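Local coordinates for protein RNA-dependent RNA Polymerase (Bombyx mori cytoplasmic polyhedrosis virus, PDB 6TZ0) that catalyses RNA-templated RNA synthesis, transcribing the viral double-stranded genome into plus strands and probably also making the complementary minus strands during replication, at residues Q274-I279 and L1065-N1070; D1017-Y1022 and I1207-G1212; W1056-L1061 and F1149-N1154; S1157-V1162 and L1177-S1182. All blocks are in the same frame, centred on the assembly; numbering follows the deposited sequence.

Contact 1. Residues Q274-I279 and L1065-N1070; sequences QFNEVI and LDRSAN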
# COMPACT_ATOMS: atom_id res chain seq x y z
N GLN A 274 -14.05 -30.25 -11.04
CA GLN A 274 -13.76 -29.61 -9.77
C GLN A 274 -12.27 -29.64 -9.49
O GLN A 274 -11.72 -28.72 -8.87
CB GLN A 274 -14.49 -30.33 -8.64
CG GLN A 274 -15.95 -30.53 -8.88
CD GLN A 274 -16.59 -31.36 -7.81
OE1 GLN A 274 -15.94 -31.79 -6.87
NE2 GLN A 274 -17.88 -31.61 -7.96
N PHE A 275 -11.61 -30.72 -9.88
CA PHE A 275 -10.22 -31.00 -9.55
C PHE A 275 -9.27 -30.60 -10.68
O PHE A 275 -8.38 -31.38 -11.03
CB PHE A 275 -10.08 -32.47 -9.21
CG PHE A 275 -10.95 -32.90 -8.06
CD1 PHE A 275 -10.54 -32.72 -6.76
CD2 PHE A 275 -12.21 -33.46 -8.29
CE1 PHE A 275 -11.35 -33.10 -5.71
CE2 PHE A 275 -13.02 -33.83 -7.24
CZ PHE A 275 -12.58 -33.65 -5.95
N ASN A 276 -9.45 -29.39 -11.23
CA ASN A 276 -8.50 -28.73 -12.14
C ASN A 276 -8.19 -29.54 -13.40
O ASN A 276 -7.04 -29.60 -13.84
CB ASN A 276 -7.20 -28.37 -11.42
CG ASN A 276 -7.41 -27.42 -10.27
OD1 ASN A 276 -7.26 -27.78 -9.11
ND2 ASN A 276 -7.74 -26.17 -10.59
N GLU A 277 -9.20 -30.18 -13.98
CA GLU A 277 -9.00 -31.05 -15.13
C GLU A 277 -10.01 -30.76 -16.21
O GLU A 277 -11.18 -30.47 -15.93
CB GLU A 277 -9.11 -32.52 -14.73
CG GLU A 277 -8.00 -33.05 -13.86
CD GLU A 277 -8.28 -34.47 -13.40
OE1 GLU A 277 -9.40 -34.95 -13.65
OE2 GLU A 277 -7.39 -35.09 -12.78
N VAL A 278 -9.57 -30.84 -17.46
CA VAL A 278 -10.48 -30.76 -18.60
C VAL A 278 -11.05 -32.16 -18.84
O VAL A 278 -10.32 -33.08 -19.23
CB VAL A 278 -9.78 -30.23 -19.85
CG1 VAL A 278 -10.73 -30.24 -21.03
CG2 VAL A 278 -9.29 -28.83 -19.61
N ILE A 279 -12.35 -32.32 -18.61
CA ILE A 279 -12.98 -33.63 -18.65
C ILE A 279 -13.84 -33.85 -19.88
O ILE A 279 -14.14 -35.01 -20.21
CB ILE A 279 -13.80 -33.88 -17.37
CG1 ILE A 279 -14.79 -32.73 -17.16
CG2 ILE A 279 -12.87 -34.04 -16.19
CD1 ILE A 279 -15.76 -32.94 -16.05
N LEU A 1065 -1.48 -29.29 -14.93
CA LEU A 1065 -0.81 -29.14 -13.65
C LEU A 1065 -1.71 -29.65 -12.53
O LEU A 1065 -2.93 -29.50 -12.57
CB LEU A 1065 -0.43 -27.68 -13.43
CG LEU A 1065 -1.40 -26.56 -13.02
CD1 LEU A 1065 -0.61 -25.31 -12.78
CD2 LEU A 1065 -2.51 -26.28 -14.03
N ASP A 1066 -1.09 -30.27 -11.52
CA ASP A 1066 -1.83 -30.86 -10.41
C ASP A 1066 -1.08 -30.63 -9.11
O ASP A 1066 0.15 -30.70 -9.08
CB ASP A 1066 -2.05 -32.36 -10.63
CG ASP A 1066 -3.01 -32.96 -9.62
OD1 ASP A 1066 -4.23 -32.74 -9.76
OD2 ASP A 1066 -2.55 -33.63 -8.67
N ARG A 1067 -1.83 -30.38 -8.04
CA ARG A 1067 -1.25 -30.11 -6.73
C ARG A 1067 -1.00 -31.37 -5.91
O ARG A 1067 -0.22 -31.32 -4.95
CB ARG A 1067 -2.14 -29.16 -5.92
CG ARG A 1067 -3.52 -29.72 -5.59
CD ARG A 1067 -4.29 -28.78 -4.67
NE ARG A 1067 -4.53 -27.47 -5.27
CZ ARG A 1067 -5.61 -27.17 -5.98
NH1 ARG A 1067 -6.55 -28.07 -6.19
NH2 ARG A 1067 -5.74 -25.95 -6.49
N SER A 1068 -1.64 -32.48 -6.25
CA SER A 1068 -1.51 -33.72 -5.50
C SER A 1068 -0.70 -34.78 -6.24
O SER A 1068 -0.42 -35.83 -5.66
CB SER A 1068 -2.89 -34.29 -5.17
OG SER A 1068 -3.58 -34.67 -6.35
N ALA A 1069 -0.33 -34.53 -7.50
CA ALA A 1069 0.44 -35.50 -8.28
C ALA A 1069 1.94 -35.23 -8.10
O ALA A 1069 2.66 -34.85 -9.02
CB ALA A 1069 0.03 -35.45 -9.74
N ASN A 1070 2.39 -35.42 -6.86
CA ASN A 1070 3.80 -35.36 -6.51
C ASN A 1070 4.33 -36.78 -6.38
O ASN A 1070 4.38 -37.35 -5.28
CB ASN A 1070 4.01 -34.50 -5.25
CG ASN A 1070 3.04 -34.85 -4.13
OD1 ASN A 1070 2.22 -35.75 -4.25
ND2 ASN A 1070 3.15 -34.13 -3.02

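Contact 2. Residues D1017-Y1022 and I1207-G1212; sequences DALHLY and IAYVRG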
# COMPACT_ATOMS: atom_id res chain seq x y z
N ASP A 1017 29.96 -31.25 -14.99
CA ASP A 1017 29.14 -30.97 -16.15
C ASP A 1017 29.23 -32.07 -17.21
O ASP A 1017 28.99 -31.81 -18.39
CB ASP A 1017 29.45 -29.58 -16.73
CG ASP A 1017 30.86 -29.43 -17.27
OD1 ASP A 1017 31.68 -30.37 -17.24
OD2 ASP A 1017 31.18 -28.32 -17.75
N ALA A 1018 29.60 -33.29 -16.80
CA ALA A 1018 29.41 -34.46 -17.65
C ALA A 1018 27.95 -34.85 -17.73
O ALA A 1018 27.58 -35.62 -18.62
CB ALA A 1018 30.24 -35.63 -17.12
N LEU A 1019 27.12 -34.33 -16.83
CA LEU A 1019 25.69 -34.59 -16.85
C LEU A 1019 24.98 -33.92 -18.01
O LEU A 1019 23.82 -34.24 -18.28
CB LEU A 1019 25.04 -34.14 -15.54
CG LEU A 1019 25.42 -34.90 -14.28
CD1 LEU A 1019 24.75 -34.30 -13.06
CD2 LEU A 1019 25.05 -36.37 -14.41
N HIS A 1020 25.63 -32.99 -18.71
CA HIS A 1020 25.01 -32.42 -19.90
C HIS A 1020 25.08 -33.34 -21.10
O HIS A 1020 24.39 -33.08 -22.09
CB HIS A 1020 25.65 -31.08 -20.27
CG HIS A 1020 25.51 -30.02 -19.23
ND1 HIS A 1020 26.50 -29.72 -18.33
CD2 HIS A 1020 24.47 -29.20 -18.92
CE1 HIS A 1020 26.10 -28.76 -17.52
NE2 HIS A 1020 24.87 -28.42 -17.86
N LEU A 1021 25.86 -34.41 -21.04
CA LEU A 1021 26.14 -35.23 -22.22
C LEU A 1021 25.08 -36.32 -22.37
O LEU A 1021 25.27 -37.48 -22.02
CB LEU A 1021 27.54 -35.81 -22.12
CG LEU A 1021 28.64 -34.76 -21.97
CD1 LEU A 1021 30.01 -35.39 -21.92
CD2 LEU A 1021 28.56 -33.77 -23.09
N TYR A 1022 23.94 -35.91 -22.91
CA TYR A 1022 22.84 -36.81 -23.18
C TYR A 1022 22.10 -36.34 -24.42
O TYR A 1022 21.98 -35.14 -24.67
CB TYR A 1022 21.89 -36.91 -21.97
CG TYR A 1022 21.20 -35.63 -21.55
CD1 TYR A 1022 21.79 -34.77 -20.65
CD2 TYR A 1022 19.94 -35.32 -22.02
CE1 TYR A 1022 21.16 -33.62 -20.25
CE2 TYR A 1022 19.31 -34.17 -21.64
CZ TYR A 1022 19.92 -33.32 -20.75
OH TYR A 1022 19.27 -32.18 -20.37
N ILE A 1207 27.62 -41.98 -16.86
CA ILE A 1207 27.40 -43.17 -16.04
C ILE A 1207 28.47 -43.28 -14.97
O ILE A 1207 28.19 -43.58 -13.80
CB ILE A 1207 27.36 -44.42 -16.93
CG1 ILE A 1207 26.30 -44.27 -18.02
CG2 ILE A 1207 27.08 -45.66 -16.11
CD1 ILE A 1207 24.91 -44.08 -17.49
N ALA A 1208 29.72 -42.99 -15.34
CA ALA A 1208 30.83 -43.04 -14.39
C ALA A 1208 30.73 -41.95 -13.33
O ALA A 1208 31.19 -42.14 -12.20
CB ALA A 1208 32.16 -42.93 -15.14
N TYR A 1209 30.16 -40.80 -13.68
CA TYR A 1209 29.97 -39.74 -12.70
C TYR A 1209 28.81 -40.04 -11.77
O TYR A 1209 28.85 -39.66 -10.59
CB TYR A 1209 29.77 -38.40 -13.40
CG TYR A 1209 29.67 -37.24 -12.44
CD1 TYR A 1209 30.80 -36.72 -11.84
CD2 TYR A 1209 28.44 -36.68 -12.12
CE1 TYR A 1209 30.72 -35.68 -10.95
CE2 TYR A 1209 28.34 -35.63 -11.23
CZ TYR A 1209 29.49 -35.14 -10.65
OH TYR A 1209 29.41 -34.09 -9.76
N VAL A 1210 27.76 -40.69 -12.27
CA VAL A 1210 26.62 -40.99 -11.41
C VAL A 1210 26.93 -42.16 -10.48
O VAL A 1210 26.51 -42.16 -9.31
CB VAL A 1210 25.37 -41.21 -12.28
CG1 VAL A 1210 24.20 -41.67 -11.46
CG2 VAL A 1210 24.97 -39.90 -12.93
N ARG A 1211 27.70 -43.15 -10.95
CA ARG A 1211 28.14 -44.23 -10.06
C ARG A 1211 29.05 -43.72 -8.96
O ARG A 1211 28.97 -44.18 -7.81
CB ARG A 1211 28.87 -45.32 -10.84
CG ARG A 1211 28.06 -46.19 -11.77
CD ARG A 1211 28.97 -47.25 -12.35
NE ARG A 1211 28.37 -48.01 -13.44
CZ ARG A 1211 27.66 -49.12 -13.28
NH1 ARG A 1211 27.44 -49.60 -12.06
NH2 ARG A 1211 27.17 -49.75 -14.33
N GLY A 1212 29.92 -42.76 -9.28
CA GLY A 1212 30.83 -42.20 -8.30
C GLY A 1212 32.09 -41.62 -8.90
O GLY A 1212 33.02 -42.35 -9.24

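Contact 3. Residues W1056-L1061 and F1149-N1154; sequences WFAFAL and FFLSDN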
# COMPACT_ATOMS: atom_id res chain seq x y z
N TRP A 1056 -0.59 -25.83 -27.41
CA TRP A 1056 -1.61 -26.87 -27.49
C TRP A 1056 -1.00 -28.26 -27.51
O TRP A 1056 -1.46 -29.16 -26.81
CB TRP A 1056 -2.44 -26.68 -28.74
CG TRP A 1056 -3.49 -27.71 -28.94
CD1 TRP A 1056 -4.68 -27.79 -28.31
CD2 TRP A 1056 -3.39 -28.86 -29.78
NE1 TRP A 1056 -5.36 -28.90 -28.74
CE2 TRP A 1056 -4.59 -29.58 -29.63
CE3 TRP A 1056 -2.41 -29.35 -30.65
CZ2 TRP A 1056 -4.83 -30.76 -30.33
CZ3 TRP A 1056 -2.66 -30.52 -31.34
CH2 TRP A 1056 -3.86 -31.21 -31.17
N PHE A 1057 0.05 -28.45 -28.31
CA PHE A 1057 0.63 -29.78 -28.46
C PHE A 1057 1.45 -30.16 -27.23
O PHE A 1057 1.50 -31.34 -26.87
CB PHE A 1057 1.49 -29.82 -29.72
CG PHE A 1057 1.83 -31.19 -30.18
CD1 PHE A 1057 0.86 -32.00 -30.75
CD2 PHE A 1057 3.12 -31.67 -30.11
CE1 PHE A 1057 1.16 -33.26 -31.19
CE2 PHE A 1057 3.44 -32.93 -30.56
CZ PHE A 1057 2.45 -33.73 -31.10
N ALA A 1058 2.04 -29.18 -26.55
CA ALA A 1058 2.72 -29.45 -25.29
C ALA A 1058 1.72 -29.83 -24.21
O ALA A 1058 2.02 -30.68 -23.36
CB ALA A 1058 3.52 -28.23 -24.85
N PHE A 1059 0.54 -29.22 -24.22
CA PHE A 1059 -0.51 -29.62 -23.28
C PHE A 1059 -1.02 -31.02 -23.62
O PHE A 1059 -1.27 -31.83 -22.72
CB PHE A 1059 -1.64 -28.60 -23.32
CG PHE A 1059 -2.64 -28.73 -22.21
CD1 PHE A 1059 -2.31 -28.37 -20.91
CD2 PHE A 1059 -3.94 -29.13 -22.47
CE1 PHE A 1059 -3.23 -28.46 -19.90
CE2 PHE A 1059 -4.87 -29.22 -21.45
CZ PHE A 1059 -4.51 -28.89 -20.17
N ALA A 1060 -1.13 -31.33 -24.91
CA ALA A 1060 -1.56 -32.64 -25.37
C ALA A 1060 -0.53 -33.73 -25.12
O ALA A 1060 -0.89 -34.91 -25.15
CB ALA A 1060 -1.89 -32.58 -26.86
N LEU A 1061 0.73 -33.37 -24.93
CA LEU A 1061 1.75 -34.37 -24.62
C LEU A 1061 2.01 -34.52 -23.13
O LEU A 1061 2.02 -35.64 -22.62
CB LEU A 1061 3.07 -34.04 -25.33
CG LEU A 1061 3.19 -34.20 -26.83
CD1 LEU A 1061 4.56 -33.74 -27.25
CD2 LEU A 1061 2.97 -35.64 -27.23
N PHE A 1149 2.21 -22.04 -17.50
CA PHE A 1149 0.97 -21.56 -16.91
C PHE A 1149 -0.10 -22.65 -16.83
O PHE A 1149 -0.56 -23.00 -15.75
CB PHE A 1149 0.48 -20.35 -17.71
CG PHE A 1149 -0.74 -19.67 -17.16
CD1 PHE A 1149 -0.65 -18.78 -16.10
CD2 PHE A 1149 -1.97 -19.87 -17.75
CE1 PHE A 1149 -1.77 -18.15 -15.61
CE2 PHE A 1149 -3.09 -19.23 -17.27
CZ PHE A 1149 -2.99 -18.37 -16.20
N PHE A 1150 -0.49 -23.21 -17.98
CA PHE A 1150 -1.37 -24.37 -18.01
C PHE A 1150 -0.62 -25.70 -17.97
O PHE A 1150 -1.26 -26.74 -17.79
CB PHE A 1150 -2.26 -24.38 -19.26
CG PHE A 1150 -3.45 -23.49 -19.16
CD1 PHE A 1150 -4.53 -23.84 -18.37
CD2 PHE A 1150 -3.53 -22.34 -19.92
CE1 PHE A 1150 -5.64 -23.03 -18.29
CE2 PHE A 1150 -4.64 -21.53 -19.85
CZ PHE A 1150 -5.70 -21.88 -19.04
N LEU A 1151 0.69 -25.69 -18.13
CA LEU A 1151 1.45 -26.92 -18.27
C LEU A 1151 1.97 -27.40 -16.92
O LEU A 1151 2.00 -26.66 -15.94
CB LEU A 1151 2.60 -26.71 -19.25
CG LEU A 1151 2.43 -26.94 -20.75
CD1 LEU A 1151 2.16 -28.40 -20.96
CD2 LEU A 1151 1.34 -26.10 -21.38
N SER A 1152 2.40 -28.66 -16.89
CA SER A 1152 2.70 -29.32 -15.62
C SER A 1152 4.09 -28.95 -15.12
O SER A 1152 5.04 -28.83 -15.89
CB SER A 1152 2.60 -30.83 -15.78
OG SER A 1152 3.64 -31.33 -16.59
N ASP A 1153 4.20 -28.81 -13.80
CA ASP A 1153 5.45 -28.54 -13.12
C ASP A 1153 6.25 -29.79 -12.82
O ASP A 1153 7.33 -29.69 -12.22
CB ASP A 1153 5.19 -27.80 -11.80
CG ASP A 1153 4.68 -26.40 -12.01
OD1 ASP A 1153 5.02 -25.78 -13.04
OD2 ASP A 1153 3.94 -25.90 -11.13
N ASN A 1154 5.76 -30.96 -13.20
CA ASN A 1154 6.35 -32.21 -12.75
C ASN A 1154 7.14 -32.83 -13.88
O ASN A 1154 6.58 -33.04 -14.97
CB ASN A 1154 5.27 -33.16 -12.26
CG ASN A 1154 5.81 -34.27 -11.39
OD1 ASN A 1154 7.01 -34.36 -11.15
ND2 ASN A 1154 4.93 -35.13 -10.91

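Contact 4. Residues S1157-V1162 and L1177-S1182; sequences SAERLV and LYNIFS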
# COMPACT_ATOMS: atom_id res chain seq x y z
N SER A 1157 5.87 -36.30 -15.71
CA SER A 1157 4.90 -36.35 -16.80
C SER A 1157 5.52 -36.63 -18.16
O SER A 1157 4.78 -36.86 -19.12
CB SER A 1157 4.13 -35.03 -16.86
OG SER A 1157 4.99 -33.97 -17.23
N ALA A 1158 6.85 -36.64 -18.27
CA ALA A 1158 7.52 -36.95 -19.52
C ALA A 1158 8.05 -38.37 -19.59
O ALA A 1158 8.67 -38.73 -20.59
CB ALA A 1158 8.68 -35.98 -19.75
N GLU A 1159 7.82 -39.20 -18.56
CA GLU A 1159 8.41 -40.54 -18.58
C GLU A 1159 7.67 -41.47 -19.52
O GLU A 1159 8.21 -42.52 -19.88
CB GLU A 1159 8.45 -41.14 -17.17
CG GLU A 1159 7.12 -41.55 -16.55
CD GLU A 1159 6.80 -43.03 -16.70
OE1 GLU A 1159 7.74 -43.83 -16.94
OE2 GLU A 1159 5.61 -43.40 -16.58
N ARG A 1160 6.46 -41.12 -19.94
CA ARG A 1160 5.74 -41.95 -20.89
C ARG A 1160 6.18 -41.70 -22.32
O ARG A 1160 5.79 -42.45 -23.22
CB ARG A 1160 4.23 -41.73 -20.73
CG ARG A 1160 3.65 -40.47 -21.35
CD ARG A 1160 2.88 -40.85 -22.61
NE ARG A 1160 2.40 -39.73 -23.39
CZ ARG A 1160 1.19 -39.22 -23.29
NH1 ARG A 1160 0.33 -39.71 -22.42
NH2 ARG A 1160 0.84 -38.21 -24.07
N LEU A 1161 6.98 -40.66 -22.55
CA LEU A 1161 7.30 -40.20 -23.90
C LEU A 1161 8.66 -40.66 -24.39
O LEU A 1161 8.90 -40.63 -25.60
CB LEU A 1161 7.26 -38.67 -23.94
CG LEU A 1161 5.88 -38.04 -23.77
CD1 LEU A 1161 6.02 -36.54 -23.59
CD2 LEU A 1161 5.05 -38.34 -24.98
N VAL A 1162 9.56 -41.07 -23.50
CA VAL A 1162 10.95 -41.36 -23.84
C VAL A 1162 11.28 -42.77 -23.37
O VAL A 1162 11.04 -43.11 -22.21
CB VAL A 1162 11.91 -40.33 -23.21
CG1 VAL A 1162 13.36 -40.71 -23.46
CG2 VAL A 1162 11.63 -38.94 -23.75
N LEU A 1177 16.48 -38.05 -12.30
CA LEU A 1177 17.47 -37.33 -13.10
C LEU A 1177 17.20 -37.50 -14.59
O LEU A 1177 17.27 -36.53 -15.35
CB LEU A 1177 18.87 -37.83 -12.78
CG LEU A 1177 20.01 -37.23 -13.61
CD1 LEU A 1177 20.20 -35.76 -13.26
CD2 LEU A 1177 21.29 -38.00 -13.39
N TYR A 1178 16.87 -38.72 -15.02
CA TYR A 1178 16.57 -38.97 -16.42
C TYR A 1178 15.20 -38.41 -16.79
O TYR A 1178 14.98 -38.00 -17.94
CB TYR A 1178 16.63 -40.46 -16.71
CG TYR A 1178 17.97 -41.13 -16.50
CD1 TYR A 1178 19.15 -40.41 -16.46
CD2 TYR A 1178 18.04 -42.51 -16.29
CE1 TYR A 1178 20.36 -41.03 -16.25
CE2 TYR A 1178 19.24 -43.14 -16.07
CZ TYR A 1178 20.40 -42.39 -16.05
OH TYR A 1178 21.61 -43.01 -15.84
N ASN A 1179 14.27 -38.39 -15.83
CA ASN A 1179 12.98 -37.74 -16.06
C ASN A 1179 13.14 -36.25 -16.28
O ASN A 1179 12.45 -35.66 -17.12
CB ASN A 1179 12.04 -37.99 -14.88
CG ASN A 1179 11.54 -39.41 -14.81
OD1 ASN A 1179 11.28 -40.03 -15.84
ND2 ASN A 1179 11.39 -39.93 -13.61
N ILE A 1180 14.05 -35.62 -15.54
CA ILE A 1180 14.34 -34.20 -15.74
C ILE A 1180 14.99 -33.97 -17.10
O ILE A 1180 14.66 -33.00 -17.79
CB ILE A 1180 15.20 -33.68 -14.57
CG1 ILE A 1180 14.34 -33.53 -13.32
CG2 ILE A 1180 15.92 -32.39 -14.91
CD1 ILE A 1180 15.10 -33.21 -12.10
N PHE A 1181 15.91 -34.86 -17.50
CA PHE A 1181 16.52 -34.81 -18.83
C PHE A 1181 15.47 -34.82 -19.93
O PHE A 1181 15.43 -33.93 -20.79
CB PHE A 1181 17.46 -35.99 -19.04
CG PHE A 1181 18.76 -35.90 -18.31
CD1 PHE A 1181 19.13 -34.75 -17.63
CD2 PHE A 1181 19.63 -36.97 -18.34
CE1 PHE A 1181 20.33 -34.69 -16.98
CE2 PHE A 1181 20.84 -36.90 -17.70
CZ PHE A 1181 21.19 -35.76 -17.02
N SER A 1182 14.57 -35.80 -19.88
CA SER A 1182 13.52 -35.93 -20.88
C SER A 1182 12.55 -34.76 -20.84
O SER A 1182 12.15 -34.25 -21.90
CB SER A 1182 12.80 -37.26 -20.68
OG SER A 1182 12.16 -37.28 -19.42

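Contact 1. Residues Q274-I279 and L1065-N1070
Asn276 and Arg1067 meet at about a right angle, the amide of one set against the guanidinium of the other with their planes 66° apart. The touching atom on the amide is OD1, which lies oblique to the guanidinium and accepts a weak, clearly bent hydrogen bond from Arg1067 NH1, 3.0 Å from Asn276 OD1 with an N-H...O angle of 120°. Arg1067 NH2 is the next nearest donor atom, 3.5 Å from the same Asn276 OD1. A bend at chi3 (62°) brings the guanidinium round to face Asn276 OD1. Asn276 itself sits on a backbone with positive phi, in the turn that joins strands 266-272 and 278-285. Here the backbones stay apart, their nearest CA atoms being those of Asn276 and Asp1066, 7.2 Å from each other. Behind the arginine the loop 1065-1070 is braced by Asp1066, whose OD2 takes two bonds from Ser1068: OG reaches its syn lone pair at 2.7 Å from Asp1066 OD2, and the backbone N comes from above the carboxylate plane. Phe527 touches the side chains of both Leu1065 and Arg1067. The arrangement joins a beta-hairpin turn of the N-terminal region to an Asx turn in a loop of the C-terminal region, spanning Asp1066 to Ser1068 and closed by Ser1068 N on Asp1066 OD2.

Contact 2. Residues D1017-Y1022 and I1207-G1212
Leu1019 approaches the ring of Tyr1209 obliquely: Leu1019 CD2 lies 4.1 Å from Tyr1209 CD2, and the two side chains cross at about a right angle. Two further rings belong to the turn 1017-1022 itself. His1020 has the carbonyl oxygen of Asp1017 at its edge and in its plane, where ND1 donates a nearly straight but rather long bond, 3.3 Å from His1020 ND1 to Asp1017 O; the donor stands above the carbonyl plane. Tyr1022 has Leu1019 O at its edge, also in plane, and its ring stacks on Phe1181. Across the contact the methyl CD2 of Leu1019 does most of the work, for it also touches Val1210 CG2 at 3.8 Å and is thus shared by two adjacent residues of the helix. Tyr1209 CG stands anti to the backbone N (chi1 -176°), which carries the ring out from the helix to Leu1019. No hydrogen bond crosses between the segments, and the touch is purely apolar. Nearby, Asp1017 OD2 forms a salt bridge with Arg872, while Val1210 also rests on Cys1174 of helix 1174-1188. This is plain packing of a helix against a turn: the last turn of helix 1204-1211 lies against the helically wound residues 1018-1020 that lead into strand 1022-1027 of the C-terminal region.

Contact 3. Residues W1056-L1061 and F1149-N1154
Leu1151 is the bump of this contact, pushing its branched end against helix 1054-1062 at Ala1058 and Phe1059. Its CD1 methyl lies against the backbone of the helix, 3.3 Å from Ala1058 O and 3.7 Å from Phe1059 N, and also meets the small Ala1058 side chain, with Ala1058 CB 4.1 Å from Leu1151 CD1. The other methyl, CD2, turns to the aromatic neighbour and comes to the edge of the Phe1059 ring, near its plane, at 4.3 Å from Phe1059 CD1. One leucine fork therefore spans the low ground over an alanine and the flank of a phenylalanine. The helix answers with a bump of its own. With chi1 at -168°, the Phe1059 ring extends on the far side of CB from its backbone N and leans out towards the loop with the same edge against Phe1150, where Phe1059 CE1 lies 3.4 Å from Phe1150 O and 4.2 Å from Phe1150 CB. Although the CB of Phe1150 faces the helix, its ring leads away and packs on Phe769 and Leu1045. The backbones come near at Phe1059 and Leu1151, whose CA atoms are 6.0 Å apart. No hydrogen bond links the two segments, and all four touching residues are buried. Ala1058 also touches Ile1190, and the ring of Phe1059 meets that of His1036. The arrangement is interdigitated apolar packing between a short helix and an irregular loop in the interior of the C-terminal region, away from the metal and nucleotide sites.

Contact 4. Residues S1157-V1162 and L1177-S1182
Ser1182 faces Ala1158 and Val1162 together, and with Ala1158 and Asn1179 it accounts for most of the surface this contact buries. Its two side-chain atoms divide the work: OG lies 3.7 Å from Ala1158 CB, while Ser1182 CB packs against Val1162 CG2, also at 3.7 Å. The hydroxyl is held by its own helix, since Ser1182 OG donates to the carbonyl oxygen of Asn1179 at 2.8 Å, coming from above the carbonyl plane. With OG placed between the backbone N and the carbonyl carbon (chi1 63°), the hydroxyl turns back to the preceding helical turn, where its bond to Asn1179 O gives this buried polar group a partner beside the alanine methyl. Ala1158 points its methyl toward the helix, and its small size suits the near approach of the chains, with its CA 6.2 Å from the CA of Ser1182. One turn back along the helix, Asn1179 reaches Glu1159 by its oxygen, with Asn1179 OD1 3.3 Å from Glu1159 CB. That is a touch on the aliphatic root of the glutamate, whose carboxylate leads away from the helix. No hydrogen bond crosses the contact. Leu1161 N bonds to Ala1158 O, closing the turn that brings Val1162 back to the helix. Around the contact, Val1162 also packs on Leu1198 and Met1200 of strand 1196-1202 and on Ile1186 further along helix 1174-1188, while Ala1158 touches Leu1062 of helix 1054-1062; the turn thus sits between these two helices and the strand.

From the N terminus, the hairpin turn 274-279 comes first and waits 786 residues for its partner, 1065-1070, so contact 1 closes a loop spanning the polymerase domain and ties the N-terminal to the C-terminal region. Contact 2 opens at 1017-1022 inside that loop but closes at 1207-1212, and so crosses contact 1; contact 3, opening at 1056-1061 and closing at 1149-1154, crosses contact 1 too. Contact 4 then closes a short loop between 1157-1162 and 1177-1182, in series after contact 3; both nest inside contact 2. Touches join neighbours: Leu1065 meets the loop 1149-1151, Ser1152 OG probably hydrogen-bonds Ser1157 OG, Leu1061 of helix 1054-1062 packs on Leu1161, and Val1210 of helix 1204-1211 on Leu1177 of helix 1174-1188.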